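Tyrosyl-tRNA synthetase (Pyrococcus horikoshii, PDB 2CYC) binds L-tyrosine and, as a class I aminoacyl-tRNA synthetase, probably activates it with ATP and transfers it to the acceptor end of tRNA(Tyr). Local coordinates at residues A59-A64 with I183-M188; F98-E103 with R355-K360; E107-D112 with I297-P302; V307-P310 with D316-Y319. One frame throughout, in Å; residues are numbered along the deposited sequence.

Overall arrangement
Contact 1 lies deepest, within the core about 10 Å from the chain centre, where helix 48-63 packs on strand 183-187 of the catalytic sheet. Contact 3 has its centre 13 Å away and touches it through a probable hydrogen bond from Asp112 N to Gln62 OE1. Contacts 2 and 3 tie helix 87-108, by part of its second half and by its C-terminal end, to helix 352-360 near the C-terminus and to the 297-302 loop. Along the chain contact 1 interleaves with both, and contacts 3 and 4 fall in turn between the segments of contact 2. Contact 4, a peripheral hairpin about 31 Å from the chain centre, touches contact 3 where Phe298 packs on Tyr319.

Contact 1 of 4, residues A59-A64 with I183-M188; sequences ADFQKA and IAHAGM
Phe61 and His185 meet as a T-shaped aromatic pair in the nucleotide-binding (Rossmann-type) core of this class I synthetase, where helix 48-63 lies against the parallel strand 183-187. The ring planes stand at 82° with centroids 5.2 Å apart, the phenyl edge being presented to the imidazole face. A single atom makes the approach: Phe61 CE2 sits 3.4 Å above the plane of the His185 ring, displaced toward its rim. The His185 side chain reaches this place by setting CG anti to its backbone N (chi1 172°), which stands the imidazole across the path of the phenyl group.

Two residues earlier on the strand, Ile183 also directs its side chain to the helix and brings CG2 over one face of the Phe61 ring, 4.4 Å from CZ. The phenylalanine is therefore met on an edge by one strand residue and on a face by the other, and Val221 of the neighbouring strand 214-223 touches it as well. The imidazole is anchored at both nitrogens, ND1 bonding to His36 NE2 and NE2 to His223 ND1. These two bonds satisfy its buried polar atoms and should fix the ring rotation that offers a face to Phe61.

This histidine row adjoins the substrate pocket: the side chain of His185 is about 6 Å from that of Tyr37, which binds L-tyrosine, and about 9 Å from the bound amino acid. At the tightest point of the pair, Phe61 CE2 is 3.6 Å from His185 ND1.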
loop_
_atom_site.group_PDB
_atom_site.type_symbol
_atom_site.label_atom_id
_atom_site.label_comp_id
_atom_site.label_asym_id
_atom_site.label_seq_id
_atom_site.Cartn_x
_atom_site.Cartn_y
_atom_site.Cartn_z
ATOM N N ALA A 59 -22.826 -19.903 -13.172
ATOM C CA ALA A 59 -23.933 -20.852 -13.270
ATOM C C ALA A 59 -23.473 -22.236 -12.822
ATOM O O ALA A 59 -24.174 -22.913 -12.065
ATOM C CB ALA A 59 -24.467 -20.917 -14.715
ATOM N N ASP A 60 -22.302 -22.661 -13.295
ATOM C CA ASP A 60 -21.771 -23.970 -12.915
ATOM C C ASP A 60 -21.547 -24.063 -11.413
ATOM O O ASP A 60 -21.898 -25.070 -10.782
ATOM C CB ASP A 60 -20.432 -24.262 -13.607
ATOM C CG ASP A 60 -20.557 -24.382 -15.111
ATOM O OD1 ASP A 60 -21.656 -24.714 -15.606
ATOM O OD2 ASP A 60 -19.541 -24.165 -15.801
ATOM N N PHE A 61 -20.950 -23.015 -10.847
ATOM C CA PHE A 61 -20.651 -23.007 -9.423
ATOM C C PHE A 61 -21.919 -23.129 -8.576
ATOM O O PHE A 61 -21.947 -23.893 -7.607
ATOM C CB PHE A 61 -19.851 -21.742 -9.031
ATOM C CG PHE A 61 -18.493 -21.630 -9.711
ATOM C CD1 PHE A 61 -17.742 -22.771 -10.007
ATOM C CD2 PHE A 61 -17.960 -20.381 -10.031
ATOM C CE1 PHE A 61 -16.477 -22.673 -10.611
ATOM C CE2 PHE A 61 -16.691 -20.265 -10.639
ATOM C CZ PHE A 61 -15.948 -21.417 -10.929
ATOM N N GLN A 62 -22.962 -22.388 -8.942
ATOM C CA GLN A 62 -24.219 -22.434 -8.205
ATOM C C GLN A 62 -24.725 -23.884 -8.164
ATOM O O GLN A 62 -25.117 -24.378 -7.105
ATOM C CB GLN A 62 -25.287 -21.539 -8.867
ATOM C CG GLN A 62 -24.999 -20.031 -8.858
ATOM C CD GLN A 62 -26.180 -19.208 -9.392
ATOM O OE1 GLN A 62 -26.741 -19.509 -10.448
ATOM N NE2 GLN A 62 -26.554 -18.164 -8.661
ATOM N N LYS A 63 -24.698 -24.566 -9.311
ATOM C CA LYS A 63 -25.174 -25.954 -9.370
ATOM C C LYS A 63 -24.358 -26.908 -8.513
ATOM O O LYS A 63 -24.844 -27.967 -8.108
ATOM C CB LYS A 63 -25.186 -26.467 -10.814
ATOM C CG LYS A 63 -26.278 -25.858 -11.668
ATOM C CD LYS A 63 -26.310 -26.471 -13.063
ATOM C CE LYS A 63 -27.342 -25.776 -13.956
ATOM N NZ LYS A 63 -27.036 -24.329 -14.174
ATOM N N ALA A 64 -23.112 -26.540 -8.246
ATOM C CA ALA A 64 -22.248 -27.375 -7.430
ATOM C C ALA A 64 -22.456 -27.050 -5.951
ATOM O O ALA A 64 -21.826 -27.648 -5.091
ATOM C CB ALA A 64 -20.787 -27.141 -7.810
ATOM N N ILE A 183 -13.221 -20.123 -3.275
ATOM C CA ILE A 183 -13.265 -20.399 -4.712
ATOM C C ILE A 183 -12.960 -19.064 -5.400
ATOM O O ILE A 183 -13.868 -18.269 -5.673
ATOM C CB ILE A 183 -14.667 -20.905 -5.179
ATOM C CG1 ILE A 183 -15.046 -22.197 -4.442
ATOM C CG2 ILE A 183 -14.667 -21.136 -6.697
ATOM C CD1 ILE A 183 -14.083 -23.364 -4.644
ATOM N N ALA A 184 -11.678 -18.812 -5.660
ATOM C CA ALA A 184 -11.254 -17.560 -6.295
ATOM C C ALA A 184 -11.329 -17.737 -7.805
ATOM O O ALA A 184 -10.508 -18.435 -8.408
ATOM C CB ALA A 184 -9.829 -17.200 -5.855
ATOM N N HIS A 185 -12.324 -17.090 -8.402
ATOM C CA HIS A 185 -12.602 -17.190 -9.830
ATOM C C HIS A 185 -12.194 -15.940 -10.626
ATOM O O HIS A 185 -12.457 -14.803 -10.218
ATOM C CB HIS A 185 -14.102 -17.487 -9.996
ATOM C CG HIS A 185 -14.594 -17.434 -11.407
ATOM N ND1 HIS A 185 -15.852 -16.974 -11.735
ATOM C CD2 HIS A 185 -13.993 -17.754 -12.576
ATOM C CE1 HIS A 185 -16.002 -17.005 -13.047
ATOM N NE2 HIS A 185 -14.888 -17.473 -13.582
ATOM N N ALA A 186 -11.538 -16.167 -11.761
ATOM C CA ALA A 186 -11.095 -15.087 -12.638
ATOM C C ALA A 186 -10.713 -15.636 -14.003
ATOM O O ALA A 186 -10.688 -16.850 -14.213
ATOM C CB ALA A 186 -9.877 -14.363 -12.033
ATOM N N GLY A 187 -10.421 -14.722 -14.926
ATOM C CA GLY A 187 -9.952 -15.119 -16.235
ATOM C C GLY A 187 -8.476 -15.438 -16.017
ATOM O O GLY A 187 -7.879 -14.968 -15.042
ATOM N N MET A 188 -7.893 -16.230 -16.913
ATOM C CA MET A 188 -6.489 -16.645 -16.839
ATOM C C MET A 188 -5.446 -15.553 -16.611
ATOM O O MET A 188 -4.401 -15.829 -16.024
ATOM C CB MET A 188 -6.102 -17.420 -18.106
ATOM C CG MET A 188 -6.405 -18.907 -18.060
ATOM S SD MET A 188 -5.421 -19.789 -16.832
ATOM C CE MET A 188 -3.828 -19.902 -17.634
#

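Contact 2 of 4, residues F98-E103 with R355-K360; sequences FKVGME and RRYFEK
Val100 places its two methyls against different aromatic rings because chi1 of 68° puts CG1 between the backbone N and the carbonyl carbon and leaves CG2 opposite the N. Tyr357 swings CG away from its own backbone N (chi1 177°), bringing its ring to Val100 CG2, while Phe358 reaches CG1. The valine thus forks between consecutive residues of the other helix.

CG2 lies 3.5 Å from Tyr357 CE1 and 3.6 Å from the phenol oxygen OH, and CG1 is 3.9 Å from Phe358 CE2. Gly101 completes the contact with bare backbone: its CA meets the edge of the Phe358 ring, in the ring plane, 3.8 Å from CZ. Tyr357 CD1 lies over the centre of one face of the Phe358 ring, so the two aromatics also brace each other. Further out, His361 stacks on Tyr357, and His264 forms an edge-to-face pair with Phe358.

Segments 98-103 and 355-360, parts of helices 87-108 and 352-360, run roughly antiparallel (147° between their directions), their axes 11.1 Å apart at closest approach. On helix 87-108, Lys99 NZ bonds to Glu103 OE1 at 2.6 Å, coming from above the carboxylate plane. That salt bridge stays within its own helix. No hydrogen bond joins the two segments, which implies that shape and dispersion between methyls and aromatic rings hold them together.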
loop_
_atom_site.group_PDB
_atom_site.type_symbol
_atom_site.label_atom_id
_atom_site.label_comp_id
_atom_site.label_asym_id
_atom_site.label_seq_id
_atom_site.Cartn_x
_atom_site.Cartn_y
_atom_site.Cartn_z
ATOM N N PHE A 98 -23.103 -1.931 -14.997
ATOM C CA PHE A 98 -22.375 -3.183 -14.872
ATOM C C PHE A 98 -23.094 -4.282 -14.110
ATOM O O PHE A 98 -23.160 -5.417 -14.574
ATOM C CB PHE A 98 -20.992 -2.935 -14.256
ATOM C CG PHE A 98 -20.027 -4.047 -14.517
ATOM C CD1 PHE A 98 -20.028 -5.192 -13.723
ATOM C CD2 PHE A 98 -19.162 -3.986 -15.607
ATOM C CE1 PHE A 98 -19.181 -6.265 -14.011
ATOM C CE2 PHE A 98 -18.309 -5.057 -15.904
ATOM C CZ PHE A 98 -18.323 -6.197 -15.101
ATOM N N LYS A 99 -23.625 -3.945 -12.940
ATOM C CA LYS A 99 -24.337 -4.910 -12.122
ATOM C C LYS A 99 -25.436 -5.604 -12.908
ATOM O O LYS A 99 -25.465 -6.833 -12.979
ATOM C CB LYS A 99 -24.944 -4.227 -10.896
ATOM C CG LYS A 99 -25.828 -5.146 -10.041
ATOM C CD LYS A 99 -26.238 -4.447 -8.756
ATOM C CE LYS A 99 -26.988 -5.376 -7.820
ATOM N NZ LYS A 99 -28.273 -5.802 -8.423
ATOM N N VAL A 100 -26.326 -4.818 -13.517
ATOM C CA VAL A 100 -27.431 -5.395 -14.272
ATOM C C VAL A 100 -26.958 -6.096 -15.548
ATOM O O VAL A 100 -27.555 -7.083 -15.975
ATOM C CB VAL A 100 -28.515 -4.324 -14.612
ATOM C CG1 VAL A 100 -27.984 -3.314 -15.608
ATOM C CG2 VAL A 100 -29.775 -5.015 -15.154
ATOM N N GLY A 101 -25.885 -5.596 -16.152
ATOM C CA GLY A 101 -25.362 -6.239 -17.345
ATOM C C GLY A 101 -24.893 -7.645 -16.993
ATOM O O GLY A 101 -25.106 -8.588 -17.749
ATOM N N MET A 102 -24.253 -7.789 -15.835
ATOM C CA MET A 102 -23.773 -9.096 -15.385
ATOM C C MET A 102 -24.930 -10.006 -15.002
ATOM O O MET A 102 -24.908 -11.204 -15.294
ATOM C CB MET A 102 -22.833 -8.941 -14.184
ATOM C CG MET A 102 -21.430 -8.517 -14.563
ATOM S SD MET A 102 -20.619 -9.756 -15.608
ATOM C CE MET A 102 -20.558 -8.918 -17.055
ATOM N N GLU A 103 -25.937 -9.439 -14.338
ATOM C CA GLU A 103 -27.103 -10.217 -13.938
ATOM C C GLU A 103 -27.729 -10.873 -15.168
ATOM O O GLU A 103 -28.060 -12.058 -15.145
ATOM C CB GLU A 103 -28.139 -9.325 -13.235
ATOM C CG GLU A 103 -27.832 -9.052 -11.773
ATOM C CD GLU A 103 -28.704 -7.956 -11.156
ATOM O OE1 GLU A 103 -28.796 -7.907 -9.916
ATOM O OE2 GLU A 103 -29.281 -7.137 -11.895
ATOM N N ARG A 355 -30.795 -7.832 -24.904
ATOM C CA ARG A 355 -31.176 -6.673 -25.704
ATOM C C ARG A 355 -32.562 -6.194 -25.274
ATOM O O ARG A 355 -32.786 -4.991 -25.093
ATOM C CB ARG A 355 -31.198 -7.012 -27.202
ATOM C CG ARG A 355 -29.831 -7.237 -27.833
ATOM C CD ARG A 355 -29.930 -7.192 -29.363
ATOM N NE ARG A 355 -30.844 -8.207 -29.891
ATOM C CZ ARG A 355 -30.553 -9.500 -29.999
ATOM N NH1 ARG A 355 -29.361 -9.950 -29.617
ATOM N NH2 ARG A 355 -31.458 -10.350 -30.479
ATOM N N ARG A 356 -33.491 -7.134 -25.099
ATOM C CA ARG A 356 -34.839 -6.764 -24.681
ATOM C C ARG A 356 -34.834 -5.999 -23.364
ATOM O O ARG A 356 -35.591 -5.045 -23.199
ATOM C CB ARG A 356 -35.749 -7.996 -24.566
ATOM C CG ARG A 356 -36.400 -8.378 -25.898
ATOM C CD ARG A 356 -37.506 -9.427 -25.758
ATOM N NE ARG A 356 -37.009 -10.761 -25.411
ATOM C CZ ARG A 356 -37.000 -11.264 -24.179
ATOM N NH1 ARG A 356 -36.527 -12.489 -23.959
ATOM N NH2 ARG A 356 -37.471 -10.544 -23.165
ATOM N N TYR A 357 -33.980 -6.403 -22.430
ATOM C CA TYR A 357 -33.932 -5.712 -21.158
ATOM C C TYR A 357 -33.431 -4.283 -21.332
ATOM O O TYR A 357 -34.062 -3.328 -20.861
ATOM C CB TYR A 357 -33.036 -6.447 -20.152
ATOM C CG TYR A 357 -32.927 -5.692 -18.844
ATOM C CD1 TYR A 357 -32.000 -4.664 -18.691
ATOM C CD2 TYR A 357 -33.826 -5.927 -17.804
ATOM C CE1 TYR A 357 -31.979 -3.877 -17.552
ATOM C CE2 TYR A 357 -33.810 -5.144 -16.647
ATOM C CZ TYR A 357 -32.886 -4.114 -16.536
ATOM O OH TYR A 357 -32.885 -3.289 -15.431
ATOM N N PHE A 358 -32.303 -4.121 -22.012
ATOM C CA PHE A 358 -31.779 -2.783 -22.179
ATOM C C PHE A 358 -32.635 -1.916 -23.078
ATOM O O PHE A 358 -32.544 -0.694 -23.033
ATOM C CB PHE A 358 -30.333 -2.835 -22.656
ATOM C CG PHE A 358 -29.375 -3.258 -21.574
ATOM C CD1 PHE A 358 -28.799 -4.527 -21.580
ATOM C CD2 PHE A 358 -29.081 -2.394 -20.516
ATOM C CE1 PHE A 358 -27.938 -4.933 -20.546
ATOM C CE2 PHE A 358 -28.223 -2.785 -19.477
ATOM C CZ PHE A 358 -27.650 -4.060 -19.494
ATOM N N GLU A 359 -33.486 -2.542 -23.880
ATOM C CA GLU A 359 -34.366 -1.790 -24.757
ATOM C C GLU A 359 -35.518 -1.202 -23.947
ATOM O O GLU A 359 -35.955 -0.079 -24.201
ATOM C CB GLU A 359 -34.897 -2.703 -25.862
ATOM C CG GLU A 359 -33.978 -2.756 -27.083
ATOM C CD GLU A 359 -34.253 -3.944 -27.993
ATOM O OE1 GLU A 359 -35.368 -4.505 -27.933
ATOM O OE2 GLU A 359 -33.351 -4.313 -28.779
ATOM N N LYS A 360 -35.994 -1.965 -22.962
ATOM C CA LYS A 360 -37.096 -1.546 -22.099
ATOM C C LYS A 360 -36.626 -0.595 -21.003
ATOM O O LYS A 360 -37.375 0.284 -20.566
ATOM C CB LYS A 360 -37.758 -2.776 -21.455
ATOM C CG LYS A 360 -38.866 -2.443 -20.455
ATOM C CD LYS A 360 -39.481 -3.700 -19.836
ATOM C CE LYS A 360 -40.455 -3.338 -18.707
ATOM N NZ LYS A 360 -41.177 -4.517 -18.153
#

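Contact 3 of 4, residues E107-D112 with I297-P302; sequences EVMGGD and IFREEP
Met109 and Arg299 are joined by a polar bridge through a water, where the end of helix 87-108 meets the loop that follows helix 288-297. Water 1 donates to Met109 O (2.9 Å) and accepts from Arg299 NH2 (3.0 Å), lying at the edge of the guanidinium and in its plane. Met109 O and NH2 themselves come within 3.3 Å, but at an angle too poor for a direct hydrogen bond.

The apolar part is the thioether arm. Bent at chi2 and chi3, it curls so that Met109 CE rests 3.6 Å from Arg299 CD and close beside NE. Ala56 of helix 48-63 touches both side chains.

Charge adds a third element. Glu300 OE1 is 3.3 Å from Arg299 NH1 but well outside the guanidinium plane, making a purely electrostatic pair, and the same oxygen has a salt bridge to Lys12. Replacing Arg299 by an alanine would probably leave water 1 without the N-H donor it accepts from and Glu300 without this neighbouring charge, and open a gap beside the Met109 methyl.

Gly110, with positive phi, is the C-prime residue of the Schellman motif that ends helix 87-108. The water-linked carbonyl therefore lies at a helix C-terminus, where the arginine's positive charge is likely to be favourable.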
loop_
_atom_site.group_PDB
_atom_site.type_symbol
_atom_site.label_atom_id
_atom_site.label_comp_id
_atom_site.label_asym_id
_atom_site.label_seq_id
_atom_site.Cartn_x
_atom_site.Cartn_y
_atom_site.Cartn_z
ATOM N N GLU A 107 -27.815 -14.859 -16.356
ATOM C CA GLU A 107 -29.097 -15.437 -16.693
ATOM C C GLU A 107 -29.107 -16.173 -18.034
ATOM O O GLU A 107 -29.576 -17.306 -18.098
ATOM C CB GLU A 107 -30.148 -14.341 -16.677
ATOM C CG GLU A 107 -31.540 -14.794 -16.995
ATOM C CD GLU A 107 -32.506 -13.642 -16.908
ATOM O OE1 GLU A 107 -32.806 -13.206 -15.774
ATOM O OE2 GLU A 107 -32.946 -13.159 -17.972
ATOM N N VAL A 108 -28.590 -15.563 -19.101
ATOM C CA VAL A 108 -28.588 -16.262 -20.389
ATOM C C VAL A 108 -27.663 -17.467 -20.399
ATOM O O VAL A 108 -27.826 -18.364 -21.225
ATOM C CB VAL A 108 -28.190 -15.357 -21.578
ATOM C CG1 VAL A 108 -29.146 -14.175 -21.676
ATOM C CG2 VAL A 108 -26.756 -14.906 -21.431
ATOM N N MET A 109 -26.685 -17.495 -19.499
ATOM C CA MET A 109 -25.780 -18.642 -19.439
ATOM C C MET A 109 -26.353 -19.699 -18.497
ATOM O O MET A 109 -25.668 -20.645 -18.117
ATOM C CB MET A 109 -24.379 -18.217 -18.979
ATOM C CG MET A 109 -23.694 -17.265 -19.954
ATOM S SD MET A 109 -23.829 -17.839 -21.687
ATOM C CE MET A 109 -22.608 -19.171 -21.694
ATOM N N GLY A 110 -27.614 -19.522 -18.112
ATOM C CA GLY A 110 -28.261 -20.502 -17.253
ATOM C C GLY A 110 -28.108 -20.385 -15.751
ATOM O O GLY A 110 -28.488 -21.298 -15.018
ATOM N N GLY A 111 -27.540 -19.285 -15.276
ATOM C CA GLY A 111 -27.391 -19.127 -13.842
ATOM C C GLY A 111 -28.581 -18.360 -13.290
ATOM O O GLY A 111 -29.389 -17.842 -14.051
ATOM N N ASP A 112 -28.692 -18.297 -11.970
ATOM C CA ASP A 112 -29.782 -17.577 -11.314
ATOM C C ASP A 112 -29.192 -16.324 -10.675
ATOM O O ASP A 112 -28.593 -16.387 -9.602
ATOM C CB ASP A 112 -30.424 -18.452 -10.232
ATOM C CG ASP A 112 -31.580 -17.756 -9.521
ATOM O OD1 ASP A 112 -31.802 -16.541 -9.751
ATOM O OD2 ASP A 112 -32.262 -18.430 -8.721
ATOM N N ILE A 297 -20.676 -21.726 -28.134
ATOM C CA ILE A 297 -21.614 -22.669 -28.738
ATOM C C ILE A 297 -21.512 -24.111 -28.218
ATOM O O ILE A 297 -22.534 -24.752 -27.975
ATOM C CB ILE A 297 -21.478 -22.631 -30.280
ATOM C CG1 ILE A 297 -21.771 -21.201 -30.764
ATOM C CG2 ILE A 297 -22.438 -23.636 -30.924
ATOM C CD1 ILE A 297 -21.608 -20.972 -32.262
ATOM N N PHE A 298 -20.297 -24.625 -28.045
ATOM C CA PHE A 298 -20.133 -25.983 -27.525
ATOM C C PHE A 298 -19.674 -25.961 -26.074
ATOM O O PHE A 298 -18.883 -26.805 -25.646
ATOM C CB PHE A 298 -19.134 -26.792 -28.371
ATOM C CG PHE A 298 -19.645 -27.117 -29.736
ATOM C CD1 PHE A 298 -19.414 -26.256 -30.804
ATOM C CD2 PHE A 298 -20.456 -28.232 -29.935
ATOM C CE1 PHE A 298 -19.987 -26.494 -32.048
ATOM C CE2 PHE A 298 -21.035 -28.478 -31.174
ATOM C CZ PHE A 298 -20.802 -27.605 -32.232
ATOM N N ARG A 299 -20.158 -24.974 -25.326
ATOM C CA ARG A 299 -19.809 -24.864 -23.921
ATOM C C ARG A 299 -20.205 -26.177 -23.270
ATOM O O ARG A 299 -19.462 -26.736 -22.476
ATOM C CB ARG A 299 -20.571 -23.718 -23.263
ATOM C CG ARG A 299 -20.264 -23.594 -21.792
ATOM C CD ARG A 299 -20.868 -22.340 -21.257
ATOM N NE ARG A 299 -22.321 -22.407 -21.204
ATOM C CZ ARG A 299 -23.005 -22.826 -20.145
ATOM N NH1 ARG A 299 -22.364 -23.223 -19.055
ATOM N NH2 ARG A 299 -24.330 -22.817 -20.170
ATOM N N GLU A 300 -21.388 -26.659 -23.619
ATOM C CA GLU A 300 -21.879 -27.921 -23.097
ATOM C C GLU A 300 -22.189 -28.839 -24.268
ATOM O O GLU A 300 -23.065 -28.552 -25.081
ATOM C CB GLU A 300 -23.139 -27.704 -22.262
ATOM C CG GLU A 300 -22.939 -26.755 -21.085
ATOM C CD GLU A 300 -24.115 -26.754 -20.131
ATOM O OE1 GLU A 300 -24.060 -26.041 -19.106
ATOM O OE2 GLU A 300 -25.098 -27.472 -20.406
ATOM N N GLU A 301 -21.448 -29.933 -24.370
ATOM C CA GLU A 301 -21.675 -30.887 -25.441
ATOM C C GLU A 301 -21.836 -32.295 -24.873
ATOM O O GLU A 301 -21.367 -32.591 -23.772
ATOM C CB GLU A 301 -20.539 -30.818 -26.483
ATOM C CG GLU A 301 -19.127 -30.809 -25.926
ATOM C CD GLU A 301 -18.082 -30.439 -26.975
ATOM O OE1 GLU A 301 -18.028 -31.101 -28.030
ATOM O OE2 GLU A 301 -17.308 -29.484 -26.741
ATOM N N PRO A 302 -22.509 -33.183 -25.620
ATOM C CA PRO A 302 -23.088 -32.887 -26.935
ATOM C C PRO A 302 -24.241 -31.888 -26.937
ATOM O O PRO A 302 -24.974 -31.728 -25.956
ATOM C CB PRO A 302 -23.509 -34.261 -27.441
ATOM C CG PRO A 302 -23.920 -34.954 -26.172
ATOM C CD PRO A 302 -22.801 -34.574 -25.222
HETATM O O HOH W 1 -25.253 -23.443 -17.360
#

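Contact 4 of 4, residues V307-P310 with D316-Y319; sequences VHRP and DVTY
Val307 and Val317 form an antiparallel hydrogen-bonded pair, the core of a small β-hairpin. Val307 N gives a nearly straight bond to Val317 O (2.8 Å, 166°), and Val317 N returns one to Val307 O at 3.0 Å. Beyond the strand pairing, Asp316 takes over: its OD1 accepts the backbone N-H of Arg309 at 3.0 Å, met nearly along the C-O axis. Its other oxygen, OD2, lies 3.6 Å from His308 CD2 at the imidazole edge, with carboxylate and ring planes at 85°.

The guanidinium of Arg309 folds back across the hairpin, its chain turning at chi3 (-62°), to lie over Val317: CG1 sits 3.5 Å from the guanidinium plane, toward its rim. The group is held there by NE to Gly315 O and NH1 to Lys333 O, with a weak bond from NH2 to Gly314 O. A leucine in its place would probably leave the carbonyls of Gly315 and Lys333 without these donors and the Val317 methyl without its flat cover.

Val317 CG2 rests over a face of the Tyr319 ring, whose OH bonds to Asp328, while Val307 CG2 comes to the ring edge, 4.2 Å from CE1. Val307 also packs on Ala342 of helix 336-350. Asp316 and the NE of Arg309 thus secure the turn end, while Arg309 NH1 ties the hairpin to Lys333 beyond it; the two charges do not pair.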
loop_
_atom_site.group_PDB
_atom_site.type_symbol
_atom_site.label_atom_id
_atom_site.label_comp_id
_atom_site.label_asym_id
_atom_site.label_seq_id
_atom_site.Cartn_x
_atom_site.Cartn_y
_atom_site.Cartn_z
ATOM N N VAL A 307 -25.516 -25.581 -39.368
ATOM C CA VAL A 307 -25.117 -24.565 -40.335
ATOM C C VAL A 307 -25.970 -24.842 -41.570
ATOM O O VAL A 307 -25.817 -25.883 -42.216
ATOM C CB VAL A 307 -23.625 -24.679 -40.714
ATOM C CG1 VAL A 307 -23.284 -23.663 -41.813
ATOM C CG2 VAL A 307 -22.754 -24.440 -39.481
ATOM N N HIS A 308 -26.892 -23.931 -41.873
ATOM C CA HIS A 308 -27.768 -24.096 -43.026
ATOM C C HIS A 308 -27.081 -23.616 -44.295
ATOM O O HIS A 308 -26.565 -22.499 -44.346
ATOM C CB HIS A 308 -29.074 -23.320 -42.835
ATOM C CG HIS A 308 -29.854 -23.737 -41.629
ATOM N ND1 HIS A 308 -29.719 -23.121 -40.404
ATOM C CD2 HIS A 308 -30.752 -24.735 -41.452
ATOM C CE1 HIS A 308 -30.498 -23.722 -39.523
ATOM N NE2 HIS A 308 -31.135 -24.705 -40.133
ATOM N N ARG A 309 -27.083 -24.470 -45.316
ATOM C CA ARG A 309 -26.465 -24.150 -46.598
ATOM C C ARG A 309 -27.268 -24.802 -47.709
ATOM O O ARG A 309 -27.944 -25.808 -47.485
ATOM C CB ARG A 309 -25.050 -24.716 -46.668
ATOM C CG ARG A 309 -24.129 -24.317 -45.545
ATOM C CD ARG A 309 -22.806 -25.037 -45.679
ATOM N NE ARG A 309 -22.988 -26.480 -45.572
ATOM C CZ ARG A 309 -22.010 -27.347 -45.340
ATOM N NH1 ARG A 309 -20.759 -26.923 -45.191
ATOM N NH2 ARG A 309 -22.288 -28.641 -45.238
ATOM N N PRO A 310 -27.223 -24.229 -48.920
ATOM C CA PRO A 310 -27.975 -24.861 -50.006
ATOM C C PRO A 310 -27.172 -26.090 -50.417
ATOM O O PRO A 310 -25.971 -26.163 -50.155
ATOM C CB PRO A 310 -28.000 -23.784 -51.091
ATOM C CG PRO A 310 -26.718 -23.037 -50.850
ATOM C CD PRO A 310 -26.682 -22.924 -49.339
ATOM N N ASP A 316 -27.488 -28.440 -45.445
ATOM C CA ASP A 316 -27.484 -28.247 -43.997
ATOM C C ASP A 316 -26.655 -29.315 -43.311
ATOM O O ASP A 316 -26.669 -30.478 -43.713
ATOM C CB ASP A 316 -28.905 -28.307 -43.423
ATOM C CG ASP A 316 -29.818 -27.254 -44.005
ATOM O OD1 ASP A 316 -29.315 -26.260 -44.565
ATOM O OD2 ASP A 316 -31.049 -27.413 -43.890
ATOM N N VAL A 317 -25.922 -28.914 -42.280
ATOM C CA VAL A 317 -25.107 -29.845 -41.516
ATOM C C VAL A 317 -25.246 -29.504 -40.038
ATOM O O VAL A 317 -25.115 -28.348 -39.642
ATOM C CB VAL A 317 -23.609 -29.799 -41.938
ATOM C CG1 VAL A 317 -23.063 -28.379 -41.839
ATOM C CG2 VAL A 317 -22.794 -30.747 -41.057
ATOM N N THR A 318 -25.534 -30.518 -39.230
ATOM C CA THR A 318 -25.701 -30.331 -37.794
ATOM C C THR A 318 -24.548 -30.967 -37.040
ATOM O O THR A 318 -24.236 -32.140 -37.242
ATOM C CB THR A 318 -27.025 -30.950 -37.311
ATOM O OG1 THR A 318 -28.118 -30.261 -37.931
ATOM C CG2 THR A 318 -27.156 -30.840 -35.798
ATOM N N TYR A 319 -23.900 -30.183 -36.186
ATOM C CA TYR A 319 -22.784 -30.694 -35.403
ATOM C C TYR A 319 -23.197 -30.931 -33.955
ATOM O O TYR A 319 -24.030 -30.203 -33.410
ATOM C CB TYR A 319 -21.612 -29.720 -35.445
ATOM C CG TYR A 319 -21.071 -29.482 -36.831
ATOM C CD1 TYR A 319 -21.567 -28.450 -37.630
ATOM C CD2 TYR A 319 -20.049 -30.282 -37.346
ATOM C CE1 TYR A 319 -21.057 -28.215 -38.908
ATOM C CE2 TYR A 319 -19.532 -30.056 -38.623
ATOM C CZ TYR A 319 -20.040 -29.021 -39.395
ATOM O OH TYR A 319 -19.522 -28.790 -40.644
#